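Local coordinates for uncharacterized protein (Bacteroides eggerthii, PDB 4FTD) that is of unknown function but pairs an immunoglobulin-like domain with a six-bladed beta-propeller and may take part in carbohydrate metabolism, at residues 18-23 / 60-65; 77-82 / 103-108; 148-153 / 163-168; 209-214 / 239-244; 301-306 / 341-346. All blocks are in the same frame, centred on the assembly; numbering follows the deposited sequence.

Contact 1 (18-23 / 60-65); sequences LSIKIL and IEAELS
L18 and S19 both face E63 where strands 18-22 and 60-64 run antiparallel, their axes 4.6 Å apart and their directions at 176°. The carbonyl oxygen of E63 accepts two N-H groups from the same face of its plane, L18 N at 2.8 Å and S19 N at 3.3 Å, the signature of a classic beta bulge. Beyond it the ladder is regular: E63 N returns a bond to S19 O, and K21 and E61 exchange a reciprocal pair. I20 with A62 and I22 with I60 form the non-hydrogen-bonded pairs. These strands are neighbours in the mixed sheet of the immunoglobulin-like domain, and I20, I22, I60 and A62 share the sheet face that turns inward, where I20 and I60 meet L90 of strand 85-93. I20 and I60 touch through their outer methyls, CD1 to CD1 at 4.1 Å, while I60 CG2 rests on I22 CG1. On the other face the K21 and E61 chains run out together from the sheet. E61 chi1 (-177°) sets its CG anti to the backbone N; both chains are extended beyond CG and end with K21 NZ 3.5 Å from E61 OE2 in a salt bridge. L23 crosses E61 at about a right angle, its two methyls against E61 CB. Back toward the bulge, S19 OG sits 3.2 Å from E63 CG and binds a water that bonds E61 O weakly.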
# COMPACT_ATOMS: atom_id res chain seq x y z
N LEU A 18 -33.52 -11.65 33.77
CA LEU A 18 -32.24 -12.17 34.27
C LEU A 18 -31.33 -12.75 33.14
O LEU A 18 -30.11 -12.66 33.20
CB LEU A 18 -32.54 -13.20 35.37
CG LEU A 18 -33.46 -12.73 36.50
CD1 LEU A 18 -33.88 -13.87 37.43
CD2 LEU A 18 -32.77 -11.62 37.27
N SER A 19 -31.93 -13.35 32.11
CA SER A 19 -31.15 -13.83 30.94
C SER A 19 -32.08 -14.02 29.76
O SER A 19 -33.28 -14.18 29.94
CB SER A 19 -30.40 -15.14 31.23
OG SER A 19 -31.29 -16.23 31.37
N ILE A 20 -31.53 -13.98 28.56
CA ILE A 20 -32.33 -14.10 27.35
C ILE A 20 -31.47 -14.69 26.22
O ILE A 20 -30.25 -14.44 26.14
CB ILE A 20 -32.95 -12.71 26.99
CG1 ILE A 20 -34.06 -12.87 25.91
CG2 ILE A 20 -31.85 -11.69 26.67
CD1 ILE A 20 -34.95 -11.66 25.68
N LYS A 21 -32.09 -15.52 25.41
CA LYS A 21 -31.48 -16.08 24.22
C LYS A 21 -32.47 -16.13 23.09
O LYS A 21 -33.69 -16.29 23.32
CB LYS A 21 -30.86 -17.47 24.43
CG LYS A 21 -31.29 -18.27 25.63
CD LYS A 21 -30.69 -19.68 25.57
CE LYS A 21 -30.68 -20.38 26.92
NZ LYS A 21 -30.35 -21.84 26.83
N ILE A 22 -31.93 -15.95 21.89
CA ILE A 22 -32.65 -16.22 20.64
C ILE A 22 -32.33 -17.68 20.30
O ILE A 22 -31.18 -18.09 20.30
CB ILE A 22 -32.21 -15.28 19.51
CG1 ILE A 22 -32.71 -13.85 19.77
CG2 ILE A 22 -32.70 -15.76 18.13
CD1 ILE A 22 -31.94 -12.82 18.97
N LEU A 23 -33.35 -18.49 20.06
CA LEU A 23 -33.15 -19.93 19.84
C LEU A 23 -33.01 -20.31 18.36
O LEU A 23 -32.50 -21.38 18.04
CB LEU A 23 -34.31 -20.70 20.48
CG LEU A 23 -34.60 -20.49 21.96
CD1 LEU A 23 -35.95 -21.19 22.24
CD2 LEU A 23 -33.48 -21.05 22.84
N ILE A 60 -37.59 -16.78 21.40
CA ILE A 60 -36.73 -16.40 22.51
C ILE A 60 -37.06 -17.23 23.74
O ILE A 60 -38.15 -17.74 23.87
CB ILE A 60 -36.83 -14.89 22.84
CG1 ILE A 60 -38.25 -14.50 23.27
CG2 ILE A 60 -36.39 -14.02 21.63
CD1 ILE A 60 -38.32 -13.16 23.97
N GLU A 61 -36.10 -17.33 24.63
CA GLU A 61 -36.26 -17.99 25.91
C GLU A 61 -35.60 -17.10 26.93
O GLU A 61 -34.49 -16.62 26.69
CB GLU A 61 -35.57 -19.34 25.87
CG GLU A 61 -35.70 -20.20 27.10
CD GLU A 61 -35.00 -21.54 26.86
OE1 GLU A 61 -35.58 -22.43 26.19
OE2 GLU A 61 -33.85 -21.68 27.33
N ALA A 62 -36.26 -16.91 28.06
CA ALA A 62 -35.81 -15.95 29.06
C ALA A 62 -35.90 -16.50 30.45
O ALA A 62 -36.74 -17.35 30.71
CB ALA A 62 -36.67 -14.72 28.97
N GLU A 63 -35.02 -16.05 31.33
CA GLU A 63 -35.17 -16.26 32.77
C GLU A 63 -35.61 -14.91 33.34
O GLU A 63 -35.00 -13.89 33.05
CB GLU A 63 -33.87 -16.69 33.44
CG GLU A 63 -33.31 -18.04 33.07
CD GLU A 63 -31.99 -18.33 33.79
OE1 GLU A 63 -31.61 -17.57 34.72
OE2 GLU A 63 -31.32 -19.32 33.43
N LEU A 64 -36.67 -14.93 34.14
CA LEU A 64 -37.31 -13.75 34.72
C LEU A 64 -37.32 -13.86 36.25
O LEU A 64 -36.86 -14.85 36.81
CB LEU A 64 -38.76 -13.68 34.22
CG LEU A 64 -38.96 -13.59 32.70
CD1 LEU A 64 -40.38 -13.93 32.26
CD2 LEU A 64 -38.60 -12.18 32.27
N SER A 65 -37.81 -12.81 36.91
CA SER A 65 -38.00 -12.81 38.37
C SER A 65 -39.23 -13.67 38.67
O SER A 65 -40.14 -13.78 37.82
CB SER A 65 -38.24 -11.38 38.84
OG SER A 65 -37.15 -10.54 38.50
O HOH W 1 -32.07 -17.42 28.83

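Contact 2 (77-82 / 103-108); sequences YSMDAE and MKVRKR
A loop packs here against the last strand of the immunoglobulin-like domain, Y77 and M79 of 77-82 reaching across to M103, V105 and K107 of 103-108, and no ladder of backbone bonds joins the two. The Y77 ring is gripped at its face and at its end. V105 CG2 stands over the ring centre, 3.7 Å from the centroid and 10° off the normal, a CH-pi contact. Y77 OH donates to M103 O at 2.8 Å, from above the carbonyl plane, with M103 O lying in the plane of the ring. The methyl of the selenomethionine M103 comes to 3.7 Å from Y77 CE1. An alanine in place of Y77 would probably leave M103 O without this donor and open a gap beside V105 CG2. Farther along, the extended chain of K107 runs antiparallel to the side chain of the selenomethionine M79, K107 CE 3.9 Å from M79 SE. K107 NZ donates to D80 O at 3.0 Å and, through a water, meets M79 O; T83 O adds a weak bond. Y77 and V105 also touch L58 of strand 58-64, so ring and valine belong to the apolar interior between the layers that is typical of an immunoglobulin-like beta-sandwich.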
# COMPACT_ATOMS: atom_id res chain seq x y z
N TYR A 77 -38.67 -9.15 13.92
CA TYR A 77 -37.58 -8.22 13.63
C TYR A 77 -37.36 -8.06 12.10
O TYR A 77 -36.25 -7.81 11.66
CB TYR A 77 -36.29 -8.70 14.32
CG TYR A 77 -36.24 -8.25 15.76
CD1 TYR A 77 -36.84 -8.99 16.76
CD2 TYR A 77 -35.66 -7.04 16.10
CE1 TYR A 77 -36.81 -8.56 18.08
CE2 TYR A 77 -35.62 -6.60 17.41
CZ TYR A 77 -36.21 -7.37 18.40
OH TYR A 77 -36.16 -6.97 19.71
N SER A 78 -38.42 -8.22 11.32
CA SER A 78 -38.38 -7.99 9.89
C SER A 78 -37.66 -6.67 9.58
O SER A 78 -37.93 -5.63 10.20
CB SER A 78 -39.79 -7.95 9.31
OG SER A 78 -40.38 -9.22 9.36
N MSE A 79 -36.70 -6.74 8.67
CA MSE A 79 -35.92 -5.61 8.19
C MSE A 79 -35.85 -5.73 6.67
O MSE A 79 -35.77 -6.85 6.17
CB MSE A 79 -34.49 -5.71 8.71
CG MSE A 79 -34.26 -5.20 10.07
SE MSE A 79 -32.51 -5.72 10.71
CE MSE A 79 -33.01 -7.41 11.64
N ASP A 80 -35.82 -4.62 5.95
CA ASP A 80 -35.52 -4.69 4.51
C ASP A 80 -34.01 -4.99 4.30
O ASP A 80 -33.20 -4.80 5.21
CB ASP A 80 -35.96 -3.43 3.77
CG ASP A 80 -35.42 -2.17 4.40
OD1 ASP A 80 -34.22 -2.14 4.77
OD2 ASP A 80 -36.19 -1.20 4.52
N ALA A 81 -33.65 -5.44 3.10
CA ALA A 81 -32.25 -5.79 2.79
C ALA A 81 -31.25 -4.65 3.08
O ALA A 81 -30.09 -4.91 3.36
CB ALA A 81 -32.12 -6.28 1.36
N GLU A 82 -31.71 -3.40 3.02
CA GLU A 82 -30.86 -2.23 3.32
C GLU A 82 -30.47 -2.06 4.79
O GLU A 82 -29.37 -1.61 5.08
CB GLU A 82 -31.53 -0.92 2.87
CG GLU A 82 -31.40 -0.60 1.39
CD GLU A 82 -31.92 -1.72 0.50
OE1 GLU A 82 -32.95 -2.33 0.85
OE2 GLU A 82 -31.27 -1.99 -0.54
N MSE A 103 -34.83 -3.94 22.91
CA MSE A 103 -34.08 -5.08 22.42
C MSE A 103 -33.64 -4.87 20.98
O MSE A 103 -34.48 -4.79 20.10
CB MSE A 103 -34.89 -6.36 22.56
CG MSE A 103 -34.13 -7.59 22.10
SE MSE A 103 -35.04 -9.25 22.58
CE MSE A 103 -34.96 -10.23 20.80
N LYS A 104 -32.32 -4.82 20.76
CA LYS A 104 -31.74 -4.56 19.45
C LYS A 104 -31.17 -5.84 18.83
O LYS A 104 -30.41 -6.56 19.48
CB LYS A 104 -30.63 -3.50 19.55
CG LYS A 104 -30.09 -3.03 18.19
CD LYS A 104 -28.84 -2.16 18.36
CE LYS A 104 -29.18 -0.83 19.02
NZ LYS A 104 -27.96 0.01 19.13
N VAL A 105 -31.59 -6.11 17.59
CA VAL A 105 -31.07 -7.23 16.82
C VAL A 105 -30.35 -6.63 15.59
O VAL A 105 -30.89 -5.74 14.93
CB VAL A 105 -32.15 -8.24 16.39
CG1 VAL A 105 -31.56 -9.27 15.45
CG2 VAL A 105 -32.77 -8.94 17.61
N ARG A 106 -29.15 -7.15 15.31
CA ARG A 106 -28.25 -6.64 14.27
C ARG A 106 -27.78 -7.73 13.31
O ARG A 106 -27.57 -8.87 13.74
CB ARG A 106 -27.04 -6.03 14.96
CG ARG A 106 -27.38 -4.86 15.85
CD ARG A 106 -26.16 -4.33 16.56
NE ARG A 106 -25.65 -5.30 17.52
CZ ARG A 106 -24.38 -5.43 17.89
NH1 ARG A 106 -23.44 -4.66 17.36
NH2 ARG A 106 -24.03 -6.36 18.78
N LYS A 107 -27.64 -7.36 12.02
CA LYS A 107 -27.12 -8.25 10.98
C LYS A 107 -25.61 -8.14 10.97
O LYS A 107 -25.05 -7.06 11.23
CB LYS A 107 -27.59 -7.85 9.55
CG LYS A 107 -29.07 -8.02 9.23
CD LYS A 107 -29.43 -7.45 7.85
CE LYS A 107 -30.93 -7.50 7.61
NZ LYS A 107 -31.32 -6.94 6.28
N ARG A 108 -24.96 -9.23 10.59
CA ARG A 108 -23.52 -9.17 10.33
C ARG A 108 -23.24 -8.29 9.13
O ARG A 108 -24.03 -8.26 8.20
CB ARG A 108 -22.96 -10.56 10.08
CG ARG A 108 -22.93 -11.37 11.34
CD ARG A 108 -22.59 -12.79 11.03
NE ARG A 108 -21.27 -12.86 10.42
CZ ARG A 108 -20.85 -13.86 9.67
NH1 ARG A 108 -21.63 -14.91 9.40
NH2 ARG A 108 -19.62 -13.81 9.17
O HOH W 2 -33.39 -8.24 5.69

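Contact 3 (148-153 / 163-168); sequences VLVVSR and HLLKVS
The beta hairpin of strands 147-152 and 163-166 forms the middle of a four-stranded antiparallel sheet, with V148 facing L165 and V150 facing H163. Both are hydrogen-bonded pairs: V148 N donates to L165 O and L165 N to V148 O, while V150 N meets H163 O at 2.8 Å in a nearly straight bond (176° at the hydrogen) that H163 N answers on V150 O. Between them L149 and L164 make the non-hydrogen-bonded pair, backed by a CA-H...O contact from L164 CA to V148 O. Such a sheet is one blade of the beta-propeller, and the strand directions differ by 152°, in keeping with the twist of a blade. V150 and the H163 imidazole project from the same face as neighbours. CG of H163 is set between its backbone N and carbonyl carbon (chi1 57°), which turns it toward V150, whose CB stands over one ring face, 3.9 Å from the centroid and offset toward the rim. S152 OG approaches that ring at its edge, in plane, 3.2 Å from H163 ND1. ND1 bonds T161 O in the hairpin's own loop, and NE2 bonds the hydroxyl of Y130 outside it. On the same face V150 CG2 packs against L165 CD1 at 3.9 Å. On the opposite face L164 CD2 lies 3.8 Å from L149 CB, and both leucines also touch L197 of strand 190-198 in the next blade.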
# COMPACT_ATOMS: atom_id res chain seq x y z
N VAL A 148 15.40 -6.28 1.64
CA VAL A 148 15.51 -4.85 1.31
C VAL A 148 16.86 -4.70 0.55
O VAL A 148 17.88 -5.18 1.00
CB VAL A 148 15.49 -3.97 2.54
CG1 VAL A 148 15.89 -2.50 2.22
CG2 VAL A 148 14.11 -4.07 3.19
N LEU A 149 16.82 -4.08 -0.62
CA LEU A 149 17.99 -3.71 -1.41
C LEU A 149 18.32 -2.26 -1.07
O LEU A 149 17.43 -1.42 -1.09
CB LEU A 149 17.69 -3.84 -2.90
CG LEU A 149 18.63 -3.16 -3.93
CD1 LEU A 149 20.01 -3.84 -3.87
CD2 LEU A 149 18.02 -3.14 -5.34
N VAL A 150 19.59 -1.99 -0.71
CA VAL A 150 20.08 -0.66 -0.42
C VAL A 150 21.14 -0.34 -1.46
O VAL A 150 22.12 -1.08 -1.58
CB VAL A 150 20.68 -0.57 0.98
CG1 VAL A 150 21.15 0.86 1.18
CG2 VAL A 150 19.63 -1.01 2.00
N VAL A 151 20.91 0.69 -2.29
CA VAL A 151 21.81 0.97 -3.42
C VAL A 151 22.80 2.01 -2.91
O VAL A 151 22.76 3.18 -3.26
CB VAL A 151 21.09 1.42 -4.71
CG1 VAL A 151 22.10 1.56 -5.86
CG2 VAL A 151 19.97 0.45 -5.04
N SER A 152 23.69 1.55 -2.04
CA SER A 152 24.66 2.44 -1.45
C SER A 152 25.94 2.56 -2.29
O SER A 152 26.47 1.59 -2.77
CB SER A 152 25.04 1.96 -0.04
OG SER A 152 25.44 0.61 -0.06
N ARG A 153 26.35 3.80 -2.53
CA ARG A 153 27.65 4.07 -3.12
C ARG A 153 28.59 4.23 -1.91
O ARG A 153 28.21 4.81 -0.90
CB ARG A 153 27.62 5.36 -3.93
CG ARG A 153 26.93 5.21 -5.29
CD ARG A 153 27.13 6.49 -6.08
NE ARG A 153 26.22 7.49 -5.52
CZ ARG A 153 26.47 8.79 -5.33
NH1 ARG A 153 27.66 9.33 -5.59
NH2 ARG A 153 25.52 9.56 -4.82
N HIS A 163 23.80 -3.63 -1.43
CA HIS A 163 23.61 -4.79 -0.64
C HIS A 163 22.15 -5.07 -0.32
O HIS A 163 21.31 -4.23 -0.49
CB HIS A 163 24.41 -4.68 0.66
CG HIS A 163 24.08 -3.47 1.49
ND1 HIS A 163 24.56 -2.21 1.17
CD2 HIS A 163 23.37 -3.34 2.65
CE1 HIS A 163 24.16 -1.36 2.12
NE2 HIS A 163 23.41 -2.00 3.01
N LEU A 164 21.92 -6.30 0.08
CA LEU A 164 20.63 -6.78 0.55
C LEU A 164 20.66 -6.95 2.07
O LEU A 164 21.71 -7.18 2.67
CB LEU A 164 20.28 -8.11 -0.12
CG LEU A 164 20.22 -8.13 -1.65
CD1 LEU A 164 20.03 -9.57 -2.13
CD2 LEU A 164 19.14 -7.24 -2.18
N LEU A 165 19.49 -6.81 2.68
CA LEU A 165 19.26 -7.05 4.08
C LEU A 165 18.08 -8.02 4.10
O LEU A 165 17.04 -7.77 3.51
CB LEU A 165 18.90 -5.73 4.73
CG LEU A 165 19.90 -4.56 4.72
CD1 LEU A 165 19.23 -3.27 5.17
CD2 LEU A 165 21.08 -4.86 5.66
N LYS A 166 18.24 -9.14 4.74
CA LYS A 166 17.17 -10.12 4.83
C LYS A 166 16.09 -9.54 5.78
O LYS A 166 16.39 -9.08 6.89
CB LYS A 166 17.75 -11.43 5.37
CG LYS A 166 17.27 -12.68 4.66
CD LYS A 166 17.62 -13.98 5.38
CE LYS A 166 19.08 -14.13 5.80
NZ LYS A 166 20.04 -14.04 4.67
N VAL A 167 14.86 -9.49 5.31
CA VAL A 167 13.74 -8.98 6.12
C VAL A 167 13.57 -9.74 7.46
O VAL A 167 13.36 -9.10 8.49
CB VAL A 167 12.44 -8.94 5.32
CG1 VAL A 167 11.27 -8.59 6.24
CG2 VAL A 167 12.59 -7.92 4.18
N SER A 168 13.75 -11.05 7.46
CA SER A 168 13.67 -11.81 8.74
C SER A 168 14.72 -11.31 9.76
O SER A 168 14.43 -11.24 10.95
CB SER A 168 13.79 -13.31 8.52
OG SER A 168 14.98 -13.58 7.84

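Contact 4 (209-214 / 239-244); sequences GGKVSP and PGAGNR
K211 extends its ammonium to the backbone of A241 and G242, joining two loops at the surface of the beta-propeller: one links strands 201-207 and 215-220 of a single blade, the other leads from strand 228-233 of that blade to strand 250-253 of the next. K211 NZ lies 2.6 Å from A241 O and makes a weak hydrogen bond of 3.1 Å to G242 O. The lysine chain bends at chi2 (-55°), which turns CD back, and CD and CE then pass by G242 O. K211 CE also comes to 3.8 Å from N243 OD1, and a water spans NZ and that oxygen through two weak bonds. An alanine at K211 would probably leave G242 O without this donor and weaken the tie between the two loops. Behind the lysine, a type I turn from G210 to S213, closed by S213 N on G210 O, sets its backbone, and a backbone bond ties K211 to G236. In the other loop G242 N is held by the carboxylate of E270, and R244 turns its guanidinium to D247. Beside the turn the backbones come close, G210 CA standing 3.1 Å from N243 O in a CA-H...O contact.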
# COMPACT_ATOMS: atom_id res chain seq x y z
N GLY A 209 25.96 11.15 -16.76
CA GLY A 209 26.04 12.61 -16.67
C GLY A 209 26.12 13.40 -17.98
O GLY A 209 26.22 14.61 -17.94
N GLY A 210 26.10 12.74 -19.13
CA GLY A 210 26.13 13.46 -20.41
C GLY A 210 25.95 12.44 -21.49
O GLY A 210 25.86 11.26 -21.20
N LYS A 211 25.97 12.90 -22.74
CA LYS A 211 25.73 12.06 -23.91
C LYS A 211 26.69 10.90 -24.05
O LYS A 211 26.35 9.87 -24.64
CB LYS A 211 25.84 12.89 -25.22
CG LYS A 211 24.91 14.12 -25.33
CD LYS A 211 23.44 13.77 -25.12
CE LYS A 211 22.53 14.88 -25.62
NZ LYS A 211 21.15 14.36 -25.74
N VAL A 212 27.92 11.13 -23.59
CA VAL A 212 29.01 10.20 -23.73
C VAL A 212 29.18 9.29 -22.48
O VAL A 212 29.84 8.23 -22.54
CB VAL A 212 30.29 11.04 -24.06
CG1 VAL A 212 30.56 12.09 -22.97
CG2 VAL A 212 31.45 10.12 -24.29
N SER A 213 28.50 9.62 -21.38
CA SER A 213 28.62 8.84 -20.14
C SER A 213 27.81 7.51 -20.25
O SER A 213 26.61 7.57 -20.48
CB SER A 213 28.10 9.69 -19.00
OG SER A 213 28.20 9.01 -17.78
N PRO A 214 28.45 6.34 -20.04
CA PRO A 214 27.70 5.08 -20.14
C PRO A 214 26.46 5.03 -19.23
O PRO A 214 26.52 5.37 -18.05
CB PRO A 214 28.71 4.02 -19.73
CG PRO A 214 30.06 4.63 -20.03
CD PRO A 214 29.87 6.09 -19.71
N PRO A 239 17.90 10.08 -30.69
CA PRO A 239 17.39 11.42 -31.06
C PRO A 239 16.37 11.97 -30.04
O PRO A 239 15.48 11.24 -29.63
CB PRO A 239 16.69 11.17 -32.42
CG PRO A 239 17.38 9.96 -32.96
CD PRO A 239 17.64 9.09 -31.75
N GLY A 240 16.53 13.22 -29.62
CA GLY A 240 15.62 13.86 -28.66
C GLY A 240 15.94 13.64 -27.19
O GLY A 240 15.32 14.25 -26.31
N ALA A 241 16.91 12.78 -26.87
CA ALA A 241 17.20 12.53 -25.46
C ALA A 241 17.86 13.76 -24.87
O ALA A 241 18.52 14.50 -25.57
CB ALA A 241 18.11 11.30 -25.27
N GLY A 242 17.70 13.96 -23.56
CA GLY A 242 18.39 15.01 -22.84
C GLY A 242 19.79 14.63 -22.40
O GLY A 242 20.38 13.61 -22.84
N ASN A 243 20.32 15.42 -21.49
CA ASN A 243 21.72 15.34 -21.09
C ASN A 243 22.06 14.28 -20.10
O ASN A 243 23.01 13.51 -20.30
CB ASN A 243 22.21 16.69 -20.56
CG ASN A 243 22.37 17.69 -21.67
OD1 ASN A 243 22.92 17.36 -22.72
ND2 ASN A 243 21.86 18.90 -21.48
N ARG A 244 21.30 14.26 -19.01
CA ARG A 244 21.62 13.41 -17.87
C ARG A 244 20.47 12.48 -17.50
O ARG A 244 19.36 12.96 -17.28
CB ARG A 244 22.04 14.32 -16.72
CG ARG A 244 22.07 13.63 -15.36
CD ARG A 244 22.77 14.54 -14.34
NE ARG A 244 22.42 14.16 -12.98
CZ ARG A 244 23.20 14.38 -11.91
NH1 ARG A 244 24.37 15.00 -12.01
NH2 ARG A 244 22.78 14.02 -10.72
O HOH W 3 20.48 17.26 -25.02

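Contact 5 (301-306 / 341-346); sequences NVYRVG and APKVVT
N301 opens the contact by offering OD1 to the backbone N of A341, a weak bond of 3.0 Å with 133° at the hydrogen, while its CB lies against P342 CD. Its ND2 bonds S250 OG. Two residues on, Y303 makes the largest contribution from this segment. K343 CE stands over the centre of its ring, 3.6 Å from the centroid and 9° off the normal, and K343 NZ follows over the same face at 4.5 Å, a cation-pi contact. The ammonium is also salt-bridged to D415 and bonded to T414 O, which fixes the end of the lysine above the ring. A341 CA meets the ring at its edge, in plane, 3.7 Å from Y303 CE2. Y303 CB touches P342 O, and one water donates to both Y303 O and P342 O. V305 CG2 lies 4.2 Å from V344 CG2, and I381 of helix 381-390 touches both valines. A second water links V344 O to G306 N, with a weak bond to R304 O. Strands 301-304 and 342-346 run 19° from parallel, 6.7 Å apart at their closest, and waters bridge them where a ladder would be, a junction of separate sheets as between adjacent blades of a beta-propeller.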
# COMPACT_ATOMS: atom_id res chain seq x y z
N ASN A 301 8.23 9.61 -11.14
CA ASN A 301 8.07 8.20 -11.39
C ASN A 301 6.85 7.94 -12.21
O ASN A 301 5.90 8.68 -12.13
CB ASN A 301 7.89 7.42 -10.08
CG ASN A 301 9.12 7.41 -9.17
OD1 ASN A 301 9.14 8.14 -8.20
ND2 ASN A 301 10.13 6.58 -9.47
N VAL A 302 6.89 6.82 -12.90
CA VAL A 302 5.85 6.31 -13.80
C VAL A 302 5.69 4.80 -13.53
O VAL A 302 6.58 4.00 -13.86
CB VAL A 302 6.20 6.56 -15.31
CG1 VAL A 302 5.10 5.98 -16.21
CG2 VAL A 302 6.36 8.05 -15.64
N TYR A 303 4.56 4.41 -12.94
CA TYR A 303 4.31 3.01 -12.56
C TYR A 303 2.98 2.48 -13.09
O TYR A 303 1.91 3.12 -12.98
CB TYR A 303 4.38 2.80 -11.02
CG TYR A 303 5.79 2.82 -10.46
CD1 TYR A 303 6.70 1.84 -10.78
CD2 TYR A 303 6.18 3.77 -9.57
CE1 TYR A 303 8.00 1.85 -10.32
CE2 TYR A 303 7.46 3.82 -9.09
CZ TYR A 303 8.37 2.85 -9.44
OH TYR A 303 9.64 2.91 -8.94
N ARG A 304 3.08 1.31 -13.70
CA ARG A 304 1.96 0.60 -14.31
C ARG A 304 0.86 0.27 -13.30
O ARG A 304 1.14 -0.12 -12.21
CB ARG A 304 2.46 -0.70 -14.95
CG ARG A 304 1.47 -1.37 -15.88
CD ARG A 304 2.15 -2.49 -16.65
NE ARG A 304 1.18 -3.21 -17.45
CZ ARG A 304 1.39 -4.38 -18.06
NH1 ARG A 304 2.57 -5.00 -17.99
NH2 ARG A 304 0.41 -4.94 -18.76
N VAL A 305 -0.37 0.49 -13.69
CA VAL A 305 -1.54 0.14 -12.89
C VAL A 305 -1.87 -1.32 -13.17
O VAL A 305 -2.31 -1.65 -14.26
CB VAL A 305 -2.73 1.02 -13.26
CG1 VAL A 305 -4.01 0.57 -12.54
CG2 VAL A 305 -2.37 2.44 -12.91
N GLY A 306 -1.61 -2.20 -12.21
CA GLY A 306 -1.94 -3.62 -12.35
C GLY A 306 -1.30 -4.25 -13.57
O GLY A 306 -0.13 -3.98 -13.87
N ALA A 341 6.62 7.95 -6.59
CA ALA A 341 6.54 6.49 -6.63
C ALA A 341 5.09 5.92 -6.44
O ALA A 341 4.88 5.06 -5.61
CB ALA A 341 7.52 5.89 -5.62
N PRO A 342 4.11 6.40 -7.22
CA PRO A 342 2.69 6.00 -7.06
C PRO A 342 2.40 4.57 -7.52
O PRO A 342 2.51 4.27 -8.73
CB PRO A 342 1.93 7.01 -7.94
CG PRO A 342 2.92 7.39 -8.98
CD PRO A 342 4.27 7.32 -8.34
N LYS A 343 2.07 3.68 -6.57
CA LYS A 343 1.76 2.29 -6.88
C LYS A 343 0.36 1.92 -6.43
O LYS A 343 -0.03 2.17 -5.29
CB LYS A 343 2.79 1.34 -6.24
CG LYS A 343 4.22 1.58 -6.72
CD LYS A 343 5.22 0.48 -6.38
CE LYS A 343 6.60 0.81 -6.96
NZ LYS A 343 7.66 -0.22 -6.62
N VAL A 344 -0.39 1.30 -7.32
CA VAL A 344 -1.75 0.84 -7.02
C VAL A 344 -1.68 -0.59 -6.47
O VAL A 344 -1.13 -1.45 -7.11
CB VAL A 344 -2.67 0.89 -8.24
CG1 VAL A 344 -4.05 0.29 -7.92
CG2 VAL A 344 -2.77 2.32 -8.75
N VAL A 345 -2.24 -0.80 -5.27
CA VAL A 345 -2.25 -2.07 -4.56
C VAL A 345 -3.67 -2.57 -4.41
O VAL A 345 -4.50 -1.82 -3.89
CB VAL A 345 -1.70 -1.86 -3.11
CG1 VAL A 345 -1.66 -3.17 -2.34
CG2 VAL A 345 -0.33 -1.25 -3.16
N THR A 346 -3.97 -3.79 -4.89
CA THR A 346 -5.27 -4.42 -4.67
C THR A 346 -5.10 -5.45 -3.56
O THR A 346 -4.24 -6.32 -3.65
CB THR A 346 -5.82 -5.10 -5.92
OG1 THR A 346 -5.98 -4.11 -6.94
CG2 THR A 346 -7.21 -5.77 -5.63
O HOH W 4 0.84 2.85 -10.32
O HOH W 5 -0.38 -1.92 -9.80

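Overall arrangement
From the N terminus the contacts come in series, each closing its loop before the next opens, so none nest or cross. Contact 1 and contact 2 belong to the immunoglobulin-like domain, reach the same sheet and touch one another: M103 of contact 2 packs on I20 and I60 of contact 1, and V105 on I22. The chain then enters the propeller, where contact 3 closes a short hairpin within one blade, contact 4 joins a loop within one blade to the connection leading to the next, and contact 5 joins two sheets near the centre of the chain. Contacts 3 and 5 have centres about 22 Å apart; contacts 1 and 4, the farthest pair, about 81 Å.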